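Local structure of CurF (Lyngbya majuscula, 2Q35) at residues 97-103 against 121-127; 145-150 against 169-173. The protein is the ECH2 decarboxylase domain of CurF, a crotonase-family lyase involved in beta-branching of polyketide chains. The protein carries 1 engineered substitution. All coordinates share one frame. Residue numbers count along the deposited sequence, not the author numbering.

Contact 1. Residues 97-103 against 121-127; sequences MQGHSFG and SVYATNF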
ATOM      1  N   MET A  97     -12.932  13.198  11.943  1.00 11.51           N
ATOM      2  CA  MET A  97     -14.213  13.008  11.295  1.00 12.50           C
ATOM      3  C   MET A  97     -15.128  12.275  12.298  1.00 12.06           C
ATOM      4  O   MET A  97     -15.328  11.065  12.206  1.00 14.05           O
ATOM      5  CB  MET A  97     -14.050  12.258   9.984  1.00 14.60           C
ATOM      6  CG  MET A  97     -13.112  12.966   9.016  1.00 14.79           C
ATOM      7  SD  MET A  97     -13.255  12.372   7.300  1.00 18.01           S
ATOM      8  CE  MET A  97     -13.143  10.595   7.540  1.00 20.02           C
ATOM      9  N   GLN A  98     -15.666  13.055  13.227  1.00 13.87           N
ATOM     10  CA  GLN A  98     -16.503  12.499  14.322  1.00 12.93           C
ATOM     11  C   GLN A  98     -17.903  12.127  13.843  1.00 14.43           C
ATOM     12  O   GLN A  98     -18.671  11.465  14.570  1.00 16.28           O
ATOM     13  CB  GLN A  98     -16.552  13.489  15.503  1.00 14.07           C
ATOM     14  CG  GLN A  98     -17.698  14.533  15.520  1.00 15.33           C
ATOM     15  CD  GLN A  98     -17.861  15.346  14.237  1.00 16.26           C
ATOM     16  OE1 GLN A  98     -16.885  15.649  13.519  1.00 16.80           O
ATOM     17  NE2 GLN A  98     -19.106  15.691  13.928  1.00 14.40           N
ATOM     18  N   GLY A  99     -18.254  12.636  12.670  1.00 14.06           N
ATOM     19  CA  GLY A  99     -19.535  12.410  12.009  1.00 13.64           C
ATOM     20  C   GLY A  99     -19.408  11.906  10.581  1.00 13.70           C
ATOM     21  O   GLY A  99     -18.329  11.496  10.139  1.00 14.04           O
ATOM     22  N   HIS A 100     -20.528  11.905   9.865  1.00 12.74           N
ATOM     23  CA  HIS A 100     -20.572  11.310   8.548  1.00 12.73           C
ATOM     24  C   HIS A 100     -19.739  12.184   7.611  1.00 12.71           C
ATOM     25  O   HIS A 100     -19.609  13.396   7.827  1.00 13.86           O
ATOM     26  CB  HIS A 100     -21.991  11.327   8.007  1.00 13.95           C
ATOM     27  CG  HIS A 100     -23.006  10.722   8.928  1.00 14.27           C
ATOM     28  ND1 HIS A 100     -22.933   9.416   9.360  1.00 16.67           N
ATOM     29  CD2 HIS A 100     -24.148  11.229   9.444  1.00 17.63           C
ATOM     30  CE1 HIS A 100     -23.978   9.150  10.129  1.00 17.02           C
ATOM     31  NE2 HIS A 100     -24.723  10.239  10.209  1.00 18.22           N
ATOM     32  N   SER A 101     -19.226  11.554   6.562  1.00 13.75           N
ATOM     33  CA  SER A 101     -18.557  12.309   5.475  1.00 12.76           C
ATOM     34  C   SER A 101     -18.959  11.735   4.126  1.00 13.79           C
ATOM     35  O   SER A 101     -18.697  10.554   3.847  1.00 13.68           O
ATOM     36  CB  SER A 101     -17.039  12.198   5.642  1.00 14.26           C
ATOM     37  OG  SER A 101     -16.613  12.577   6.934  1.00 14.04           O
ATOM     38  N   PHE A 102     -19.576  12.573   3.278  1.00 13.87           N
ATOM     39  CA  PHE A 102     -20.113  12.122   2.001  1.00 14.90           C
ATOM     40  C   PHE A 102     -19.462  12.876   0.842  1.00 15.50           C
ATOM     41  O   PHE A 102     -19.370  14.107   0.882  1.00 15.64           O
ATOM     42  CB  PHE A 102     -21.611  12.395   1.919  1.00 16.20           C
ATOM     43  CG  PHE A 102     -22.422  11.720   3.000  1.00 16.84           C
ATOM     44  CD1 PHE A 102     -23.009  12.478   3.997  1.00 20.70           C
ATOM     45  CD2 PHE A 102     -22.609  10.351   2.993  1.00 23.33           C
ATOM     46  CE1 PHE A 102     -23.770  11.886   5.005  1.00 21.48           C
ATOM     47  CE2 PHE A 102     -23.383   9.743   3.991  1.00 20.02           C
ATOM     48  CZ  PHE A 102     -23.956  10.526   5.002  1.00 17.90           C
ATOM     49  N   GLY A 103     -19.048  12.132  -0.180  1.00 17.06           N
ATOM     50  CA  GLY A 103     -18.566  12.705  -1.449  1.00 15.45           C
ATOM     51  C   GLY A 103     -17.361  13.598  -1.240  1.00 15.86           C
ATOM     52  O   GLY A 103     -16.371  13.174  -0.630  1.00 15.17           O
ATOM     53  N   SER A 121     -20.428   6.294  12.414  1.00 14.98           N
ATOM     54  CA  SER A 121     -20.808   7.190  11.320  1.00 16.12           C
ATOM     55  C   SER A 121     -20.618   6.518   9.983  1.00 15.39           C
ATOM     56  O   SER A 121     -19.979   5.464   9.891  1.00 15.16           O
ATOM     57  CB  SER A 121     -20.008   8.481  11.419  1.00 17.12           C
ATOM     58  OG  SER A 121     -20.270   9.098  12.672  1.00 16.37           O
ATOM     59  N   VAL A 122     -21.156   7.151   8.942  1.00 15.19           N
ATOM     60  CA  VAL A 122     -21.176   6.607   7.613  1.00 15.68           C
ATOM     61  C   VAL A 122     -20.261   7.446   6.713  1.00 14.27           C
ATOM     62  O   VAL A 122     -20.202   8.658   6.873  1.00 14.94           O
ATOM     63  CB  VAL A 122     -22.675   6.526   7.135  1.00 18.24           C
ATOM     64  CG1 VAL A 122     -22.873   6.871   5.716  1.00 23.40           C
ATOM     65  CG2 VAL A 122     -23.238   5.140   7.515  1.00 18.18           C
ATOM     66  N   TYR A 123     -19.558   6.763   5.812  1.00 13.98           N
ATOM     67  CA  TYR A 123     -18.584   7.397   4.882  1.00 13.10           C
ATOM     68  C   TYR A 123     -18.828   6.887   3.466  1.00 14.11           C
ATOM     69  O   TYR A 123     -19.029   5.698   3.248  1.00 13.98           O
ATOM     70  CB  TYR A 123     -17.143   7.088   5.350  1.00 14.07           C
ATOM     71  CG  TYR A 123     -16.935   7.573   6.767  1.00 14.28           C
ATOM     72  CD1 TYR A 123     -16.643   8.903   7.033  1.00 15.19           C
ATOM     73  CD2 TYR A 123     -17.168   6.714   7.853  1.00 15.96           C
ATOM     74  CE1 TYR A 123     -16.511   9.377   8.334  1.00 12.83           C
ATOM     75  CE2 TYR A 123     -17.048   7.174   9.145  1.00 14.72           C
ATOM     76  CZ  TYR A 123     -16.736   8.494   9.386  1.00 13.23           C
ATOM     77  OH  TYR A 123     -16.629   8.985  10.662  1.00 13.78           O
ATOM     78  N   ALA A 124     -18.777   7.778   2.466  1.00 13.39           N
ATOM     79  CA  ALA A 124     -19.070   7.330   1.103  1.00 13.69           C
ATOM     80  C   ALA A 124     -18.381   8.252   0.097  1.00 14.30           C
ATOM     81  O   ALA A 124     -18.322   9.453   0.329  1.00 16.47           O
ATOM     82  CB  ALA A 124     -20.557   7.352   0.822  1.00 14.13           C
ATOM     83  N   THR A 125     -17.885   7.670  -0.998  1.00 15.56           N
ATOM     84  CA  THR A 125     -17.558   8.441  -2.212  1.00 16.53           C
ATOM     85  C   THR A 125     -18.772   8.122  -3.077  1.00 17.75           C
ATOM     86  O   THR A 125     -18.794   7.100  -3.777  1.00 18.21           O
ATOM     87  CB  THR A 125     -16.271   7.940  -2.913  1.00 16.51           C
ATOM     88  OG1 THR A 125     -16.290   6.514  -3.040  1.00 23.90           O
ATOM     89  CG2 THR A 125     -14.998   8.336  -2.158  1.00 18.17           C
ATOM     90  N   ASN A 126     -19.806   8.958  -2.961  1.00 16.59           N
ATOM     91  CA  ASN A 126     -21.149   8.642  -3.475  1.00 17.64           C
ATOM     92  C   ASN A 126     -21.414   9.066  -4.927  1.00 16.54           C
ATOM     93  O   ASN A 126     -22.514   8.909  -5.437  1.00 15.11           O
ATOM     94  CB  ASN A 126     -22.238   9.204  -2.553  1.00 20.15           C
ATOM     95  CG  ASN A 126     -22.075  10.671  -2.307  1.00 19.74           C
ATOM     96  OD1 ASN A 126     -21.262  11.337  -2.964  1.00 23.22           O
ATOM     97  ND2 ASN A 126     -22.850  11.210  -1.359  1.00 26.03           N
ATOM     98  N   PHE A 127     -20.388   9.574  -5.605  1.00 14.56           N
ATOM     99  CA  PHE A 127     -20.561   9.994  -6.983  1.00 14.84           C
ATOM    100  C   PHE A 127     -21.275   8.941  -7.828  1.00 14.02           C
ATOM    101  O   PHE A 127     -22.270   9.234  -8.489  1.00 14.03           O
ATOM    102  CB  PHE A 127     -19.195  10.337  -7.580  1.00 14.45           C
ATOM    103  CG  PHE A 127     -18.322  11.155  -6.664  1.00 15.35           C
ATOM    104  CD1 PHE A 127     -18.516  12.538  -6.544  1.00 17.51           C
ATOM    105  CD2 PHE A 127     -17.304  10.553  -5.929  1.00 13.68           C
ATOM    106  CE1 PHE A 127     -17.694  13.312  -5.709  1.00 15.94           C
ATOM    107  CE2 PHE A 127     -16.491  11.316  -5.095  1.00 18.46           C
ATOM    108  CZ  PHE A 127     -16.697  12.709  -4.988  1.00 17.08           C
TER
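Start at the middle, where strands 100-102 and 122-124 run parallel, their axes 4.9 Å apart and 14° from aligned. S101 pairs with Y123 and F102 with A124, through S101 N to V122 O (3.1 Å), A124 N to S101 O (3.1 Å) and G103 N to A124 O (2.8 Å). On the face carrying F102 and A124, the F102 ring leans over against V122, F102 CE2 3.4 Å from V122 CG1, with A124 CB beside the ring edge, 4.2 Å from F102 CD2. At the upstream end H100 turns its imidazole across the gap, so that ND1 accepts the amide N of V122 at 2.9 Å. The other face belongs to Y123, whose phenol reaches back along the neighbouring segment: S101 OG sits at its edge, 3.5 Å from CE1, M97 CE touches CE1 at 3.7 Å, and OH donates to M97 O at 2.9 Å while accepting the amide of S118. Downstream, N126 and the F127 ring crowd G103, with N126 OD1 3.4 Å from G103 CA. A beta-carbon there would clash with OD1, and the positive phi suits glycine as well. G103 N-caps helix 104-110; in crotonases the start of the corresponding helix supplies an oxyanion-hole amide. The F127 side chain also lies about 4 Å from a bound glycerol, probably from the crystallisation liquor. Apart from apolar filling, then, the chemistry is one of neutral hydrogen bonds, and it implies that H100 ND1 carries no proton here.

Contact 2. Residues 145-150 against 169-173; sequences KLGSEL and RGIPF
L150, L146 and F173 carry this contact, which has no hydrogen bond across it. Build 145-150 as the end of helix 138-146, a break at G147 (phi 97°, psi 149°), then the first turn of helix 148-157, N-capped by G147. Bring 169-173 alongside as a loop: G170, at positive phi, closes helix 163-168 in a Schellman motif, and P172 centres an inverse gamma turn, with a weak bond from F173 N to I171 O (3.1 Å). Set L146 against I171, CA atoms 5.8 Å apart. L150 (chi1 -107°, chi2 t) puts CD1 3.8 Å from I171 CB and CD2 3.7 Å from R169 CG. L146 (m, t) places CD2 3.7 Å from both I171 CD1 and F173 CE2, at the edge of the F173 ring (chi1 m). K145 O approaches P172 CG at 3.2 Å and F173 CE2 at 3.3 Å. E149 of a neighbouring subunit packs on P172 and F173, so the helix junction at G147, packed on loop 169-173, forms part of the crotonase trimer interface.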
ATOM      1  N   LYS A 145      -4.372   6.725   0.268  1.00 21.57           N
ATOM      2  CA  LYS A 145      -4.617   6.773   1.705  1.00 21.77           C
ATOM      3  C   LYS A 145      -5.437   5.642   2.292  1.00 23.34           C
ATOM      4  O   LYS A 145      -5.181   5.244   3.436  1.00 23.16           O
ATOM      5  CB  LYS A 145      -5.189   8.115   2.096  1.00 24.09           C
ATOM      6  CG  LYS A 145      -4.324   9.249   1.574  1.00 25.21           C
ATOM      7  CD  LYS A 145      -4.457  10.440   2.443  1.00 26.86           C
ATOM      8  CE  LYS A 145      -3.600  11.571   1.901  1.00 25.11           C
ATOM      9  NZ  LYS A 145      -3.642  12.674   2.887  1.00 22.26           N
ATOM     10  N   LEU A 146      -6.399   5.118   1.532  1.00 21.13           N
ATOM     11  CA  LEU A 146      -7.192   3.967   2.018  1.00 23.18           C
ATOM     12  C   LEU A 146      -6.674   2.634   1.494  1.00 22.64           C
ATOM     13  O   LEU A 146      -7.055   1.578   2.002  1.00 24.01           O
ATOM     14  CB  LEU A 146      -8.671   4.106   1.646  1.00 22.82           C
ATOM     15  CG  LEU A 146      -9.411   5.387   2.008  1.00 25.51           C
ATOM     16  CD1 LEU A 146     -10.888   5.254   1.655  1.00 28.31           C
ATOM     17  CD2 LEU A 146      -9.229   5.755   3.485  1.00 30.10           C
ATOM     18  N   GLY A 147      -5.827   2.683   0.471  1.00 23.20           N
ATOM     19  CA  GLY A 147      -5.349   1.485  -0.223  1.00 23.92           C
ATOM     20  C   GLY A 147      -6.158   1.226  -1.479  1.00 24.85           C
ATOM     21  O   GLY A 147      -7.338   1.557  -1.526  1.00 23.15           O
ATOM     22  N   SER A 148      -5.528   0.638  -2.499  1.00 25.66           N
ATOM     23  CA  SER A 148      -6.177   0.489  -3.811  1.00 27.16           C
ATOM     24  C   SER A 148      -7.502  -0.297  -3.795  1.00 28.31           C
ATOM     25  O   SER A 148      -8.417   0.026  -4.565  1.00 28.63           O
ATOM     26  CB  SER A 148      -5.194  -0.065  -4.868  1.00 28.59           C
ATOM     27  OG  SER A 148      -4.679  -1.342  -4.500  1.00 31.05           O
ATOM     28  N   GLU A 149      -7.630  -1.285  -2.908  1.00 26.93           N
ATOM     29  CA  GLU A 149      -8.839  -2.126  -2.885  1.00 27.01           C
ATOM     30  C   GLU A 149     -10.079  -1.543  -2.232  1.00 24.40           C
ATOM     31  O   GLU A 149     -11.168  -1.652  -2.797  1.00 23.60           O
ATOM     32  CB  GLU A 149      -8.555  -3.496  -2.297  1.00 28.25           C
ATOM     33  CG  GLU A 149      -8.451  -4.547  -3.359  1.00 33.17           C
ATOM     34  CD  GLU A 149      -7.190  -4.416  -4.194  1.00 40.01           C
ATOM     35  OE1 GLU A 149      -6.125  -4.837  -3.675  1.00 35.71           O
ATOM     36  OE2 GLU A 149      -7.285  -3.933  -5.360  1.00 32.84           O
ATOM     37  N   LEU A 150      -9.931  -0.948  -1.049  1.00 22.29           N
ATOM     38  CA  LEU A 150     -11.033  -0.182  -0.485  1.00 22.02           C
ATOM     39  C   LEU A 150     -11.377   0.935  -1.443  1.00 20.75           C
ATOM     40  O   LEU A 150     -12.545   1.198  -1.687  1.00 21.15           O
ATOM     41  CB  LEU A 150     -10.708   0.429   0.893  1.00 22.23           C
ATOM     42  CG  LEU A 150     -11.348  -0.188   2.146  1.00 27.58           C
ATOM     43  CD1 LEU A 150     -11.059   0.686   3.358  1.00 28.96           C
ATOM     44  CD2 LEU A 150     -12.853  -0.450   2.026  1.00 26.34           C
ATOM     45  N   ARG A 169     -12.421  -4.035   7.556  1.00 23.55           N
ATOM     46  CA  ARG A 169     -11.856  -4.162   6.228  1.00 25.38           C
ATOM     47  C   ARG A 169     -10.362  -3.821   6.201  1.00 25.79           C
ATOM     48  O   ARG A 169      -9.697  -3.989   5.180  1.00 27.11           O
ATOM     49  CB  ARG A 169     -12.593  -3.170   5.341  1.00 26.32           C
ATOM     50  CG  ARG A 169     -12.773  -3.576   3.948  1.00 31.41           C
ATOM     51  CD  ARG A 169     -13.869  -4.621   3.811  1.00 33.38           C
ATOM     52  NE  ARG A 169     -13.826  -5.071   2.435  1.00 32.21           N
ATOM     53  CZ  ARG A 169     -14.710  -4.753   1.499  1.00 29.34           C
ATOM     54  NH1 ARG A 169     -15.789  -4.027   1.783  1.00 22.10           N
ATOM     55  NH2 ARG A 169     -14.521  -5.214   0.274  1.00 36.97           N
ATOM     56  N   GLY A 170      -9.833  -3.343   7.318  1.00 24.92           N
ATOM     57  CA  GLY A 170      -8.403  -3.066   7.426  1.00 24.48           C
ATOM     58  C   GLY A 170      -7.993  -1.687   6.946  1.00 24.15           C
ATOM     59  O   GLY A 170      -6.850  -1.476   6.555  1.00 24.30           O
ATOM     60  N   ILE A 171      -8.915  -0.732   6.990  1.00 23.06           N
ATOM     61  CA  ILE A 171      -8.572   0.654   6.624  1.00 22.85           C
ATOM     62  C   ILE A 171      -7.332   1.104   7.432  1.00 21.66           C
ATOM     63  O   ILE A 171      -7.208   0.801   8.619  1.00 20.52           O
ATOM     64  CB  ILE A 171      -9.796   1.582   6.812  1.00 23.39           C
ATOM     65  CG1 ILE A 171      -9.588   2.934   6.115  1.00 24.16           C
ATOM     66  CG2 ILE A 171     -10.142   1.758   8.290  1.00 22.72           C
ATOM     67  CD1 ILE A 171     -10.823   3.843   6.190  1.00 23.44           C
ATOM     68  N   PRO A 172      -6.372   1.771   6.783  1.00 22.57           N
ATOM     69  CA  PRO A 172      -5.174   2.177   7.518  1.00 22.26           C
ATOM     70  C   PRO A 172      -5.302   3.513   8.241  1.00 23.55           C
ATOM     71  O   PRO A 172      -4.405   4.352   8.123  1.00 26.82           O
ATOM     72  CB  PRO A 172      -4.113   2.275   6.424  1.00 24.39           C
ATOM     73  CG  PRO A 172      -4.872   2.535   5.155  1.00 22.98           C
ATOM     74  CD  PRO A 172      -6.306   2.119   5.349  1.00 23.65           C
ATOM     75  N   PHE A 173      -6.413   3.738   8.931  1.00 20.87           N
ATOM     76  CA  PHE A 173      -6.565   4.917   9.790  1.00 18.67           C
ATOM     77  C   PHE A 173      -7.235   4.467  11.067  1.00 16.82           C
ATOM     78  O   PHE A 173      -7.912   3.441  11.057  1.00 18.02           O
ATOM     79  CB  PHE A 173      -7.458   5.970   9.141  1.00 18.48           C
ATOM     80  CG  PHE A 173      -6.799   6.724   8.018  1.00 19.12           C
ATOM     81  CD1 PHE A 173      -5.807   7.649   8.290  1.00 20.99           C
ATOM     82  CD2 PHE A 173      -7.192   6.522   6.710  1.00 22.98           C
ATOM     83  CE1 PHE A 173      -5.201   8.373   7.274  1.00 22.81           C
ATOM     84  CE2 PHE A 173      -6.595   7.244   5.676  1.00 26.25           C
ATOM     85  CZ  PHE A 173      -5.606   8.175   5.967  1.00 25.02           C
TER

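How the contacts relate
Contact 1 closes before contact 2 opens along the chain; their centres are 15 Å apart and their nearest atoms about 6 Å, without touching. Contact 1 is the more central, its centre about 9 Å from the centre of the chain, against about 16 Å for that of contact 2. Helix 104-110 bridges them, L106 meeting M97, S101 and T125, and L110 meeting L146 and F173. Strand 114-118 does likewise through F117, which Y123 and I171 both touch. Helix 138-146 receives T125 and F127 near its start and ends in contact 2. One crotonase core thus joins the two segments of contact 1, which no other chain of the assembly touches, to the intersubunit surface of contact 2.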